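Local coordinates for protein fructosamine deglycase FrlB (Bacillus subtilis, PDB 3EUA) that converts a range of fructosamine 6-phosphates to glucose 6-phosphate and a free amino acid, at residues G230-G235 with L263-K268. Residues are numbered along the deposited sequence; the frame is centred on the assembly and turned at random.
Sequences GEYFHG and LTFSKK
An aromatic cluster in the second SIS domain ties the loop that follows strand 226-228 to helix 256-269: Y232 meets F265 and S266, and F233 meets F265. With CG anti to the backbone N (chi1 -175°), Y232 brings its OH to S266 OG, to which it donates a 2.7 Å hydrogen bond. Serine suits the spot, because its small hydroxyl also bonds A262 O, one turn back, and so has both a donor and an acceptor. Beside that bond, Y232 CE2 lies 3.7 Å from F265 CD2. F233 turns its edge to the F265 face in an offset edge-to-face pair, planes at 81°; its CE1 reaches F265 CB at 3.6 Å. Flat, apolar phenylalanine suits this buried site, where F265 offers its face to F233 and its edge to the Y232 oxygen. Within the loop, Y232 CD2 stands over the centre of the F233 ring. A phenylalanine in place of Y232 would probably keep much of the ring packing but leave S266 OG without its donor from the loop. F265 also meets Y323 of the second subunit edge-to-face. S266 packs on I248 and L273 of the parallel sheet, the helix-on-sheet layering of the SIS alpha-beta-alpha sandwich.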
loop_
_atom_site.group_PDB
_atom_site.type_symbol
_atom_site.label_atom_id
_atom_site.label_comp_id
_atom_site.label_asym_id
_atom_site.label_seq_id
_atom_site.Cartn_x
_atom_site.Cartn_y
_atom_site.Cartn_z
ATOM N N GLY A 230 -3.805 10.468 5.228
ATOM C CA GLY A 230 -3.713 11.507 4.171
ATOM C C GLY A 230 -4.789 11.268 3.088
ATOM O O GLY A 230 -5.578 12.166 2.746
ATOM N N GLU A 231 -4.832 10.028 2.587
ATOM C CA GLU A 231 -5.791 9.600 1.556
ATOM C C GLU A 231 -7.276 9.838 1.918
ATOM O O GLU A 231 -8.105 10.070 1.027
ATOM C CB GLU A 231 -5.557 8.109 1.262
ATOM C CG GLU A 231 -4.232 7.758 0.504
ATOM C CD GLU A 231 -4.231 8.265 -0.931
ATOM O OE1 GLU A 231 -4.606 7.461 -1.814
ATOM O OE2 GLU A 231 -3.966 9.472 -1.168
ATOM N N TYR A 232 -7.578 9.721 3.216
ATOM C CA TYR A 232 -8.902 9.936 3.817
ATOM C C TYR A 232 -9.653 11.116 3.242
ATOM O O TYR A 232 -10.813 10.997 2.872
ATOM C CB TYR A 232 -8.693 10.202 5.312
ATOM C CG TYR A 232 -9.933 10.344 6.204
ATOM C CD1 TYR A 232 -10.854 9.296 6.322
ATOM C CD2 TYR A 232 -10.121 11.463 7.013
ATOM C CE1 TYR A 232 -11.941 9.363 7.167
ATOM C CE2 TYR A 232 -11.211 11.526 7.891
ATOM C CZ TYR A 232 -12.113 10.468 7.956
ATOM O OH TYR A 232 -13.206 10.515 8.810
ATOM N N PHE A 233 -8.966 12.248 3.113
ATOM C CA PHE A 233 -9.584 13.490 2.648
ATOM C C PHE A 233 -9.739 13.594 1.128
ATOM O O PHE A 233 -10.181 14.639 0.606
ATOM C CB PHE A 233 -8.820 14.708 3.211
ATOM C CG PHE A 233 -8.966 14.872 4.682
ATOM C CD1 PHE A 233 -10.175 15.266 5.213
ATOM C CD2 PHE A 233 -7.904 14.631 5.547
ATOM C CE1 PHE A 233 -10.340 15.401 6.564
ATOM C CE2 PHE A 233 -8.052 14.759 6.901
ATOM C CZ PHE A 233 -9.279 15.169 7.422
ATOM N N HIS A 234 -9.477 12.478 0.436
ATOM C CA HIS A 234 -9.578 12.430 -1.015
ATOM C C HIS A 234 -10.502 11.331 -1.477
ATOM O O HIS A 234 -10.369 10.811 -2.593
ATOM C CB HIS A 234 -8.174 12.371 -1.585
ATOM C CG HIS A 234 -7.380 13.549 -1.152
ATOM N ND1 HIS A 234 -7.574 14.809 -1.690
ATOM C CD2 HIS A 234 -6.496 13.698 -0.144
ATOM C CE1 HIS A 234 -6.796 15.671 -1.057
ATOM N NE2 HIS A 234 -6.133 15.022 -0.117
ATOM N N GLY A 235 -11.473 11.024 -0.613
ATOM C CA GLY A 235 -12.512 10.103 -0.949
ATOM C C GLY A 235 -13.162 9.377 0.202
ATOM O O GLY A 235 -14.367 9.498 0.394
ATOM N N LEU A 263 -8.427 13.017 12.645
ATOM C CA LEU A 263 -9.159 12.919 13.904
ATOM C C LEU A 263 -10.079 14.107 14.073
ATOM O O LEU A 263 -11.250 13.947 14.450
ATOM C CB LEU A 263 -8.195 12.862 15.097
ATOM C CG LEU A 263 -8.853 12.805 16.487
ATOM C CD1 LEU A 263 -9.851 11.631 16.618
ATOM C CD2 LEU A 263 -7.776 12.773 17.599
ATOM N N THR A 264 -9.552 15.299 13.821
ATOM C CA THR A 264 -10.340 16.520 13.953
ATOM C C THR A 264 -11.643 16.420 13.146
ATOM O O THR A 264 -12.725 16.692 13.667
ATOM C CB THR A 264 -9.523 17.788 13.520
ATOM O OG1 THR A 264 -8.399 17.947 14.390
ATOM C CG2 THR A 264 -10.361 19.032 13.591
ATOM N N PHE A 265 -11.524 16.035 11.876
ATOM C CA PHE A 265 -12.685 15.911 11.030
ATOM C C PHE A 265 -13.643 14.853 11.559
ATOM O O PHE A 265 -14.833 15.117 11.693
ATOM C CB PHE A 265 -12.254 15.544 9.607
ATOM C CG PHE A 265 -13.388 15.364 8.671
ATOM C CD1 PHE A 265 -13.956 16.460 8.048
ATOM C CD2 PHE A 265 -13.878 14.090 8.376
ATOM C CE1 PHE A 265 -14.988 16.313 7.180
ATOM C CE2 PHE A 265 -14.940 13.921 7.503
ATOM C CZ PHE A 265 -15.485 15.030 6.900
ATOM N N SER A 266 -13.099 13.671 11.871
ATOM C CA SER A 266 -13.878 12.520 12.334
ATOM C C SER A 266 -14.671 12.818 13.607
ATOM O O SER A 266 -15.780 12.306 13.764
ATOM C CB SER A 266 -12.980 11.287 12.526
ATOM O OG SER A 266 -12.276 10.990 11.319
ATOM N N LYS A 267 -14.098 13.627 14.505
ATOM C CA LYS A 267 -14.788 14.028 15.723
ATOM C C LYS A 267 -15.982 14.954 15.445
ATOM O O LYS A 267 -16.946 14.959 16.206
ATOM C CB LYS A 267 -13.806 14.697 16.682
ATOM C CG LYS A 267 -12.783 13.764 17.313
ATOM C CD LYS A 267 -12.259 14.326 18.649
ATOM C CE LYS A 267 -11.441 15.590 18.525
ATOM N NZ LYS A 267 -11.391 16.314 19.843
ATOM N N LYS A 268 -15.925 15.724 14.363
ATOM C CA LYS A 268 -17.023 16.618 14.007
ATOM C C LYS A 268 -18.166 15.890 13.301
ATOM O O LYS A 268 -19.336 16.151 13.597
ATOM C CB LYS A 268 -16.511 17.753 13.117
ATOM C CG LYS A 268 -17.556 18.849 12.806
ATOM C CD LYS A 268 -16.887 20.019 12.035
ATOM C CE LYS A 268 -17.811 21.192 11.731
ATOM N NZ LYS A 268 -18.238 21.837 13.000
#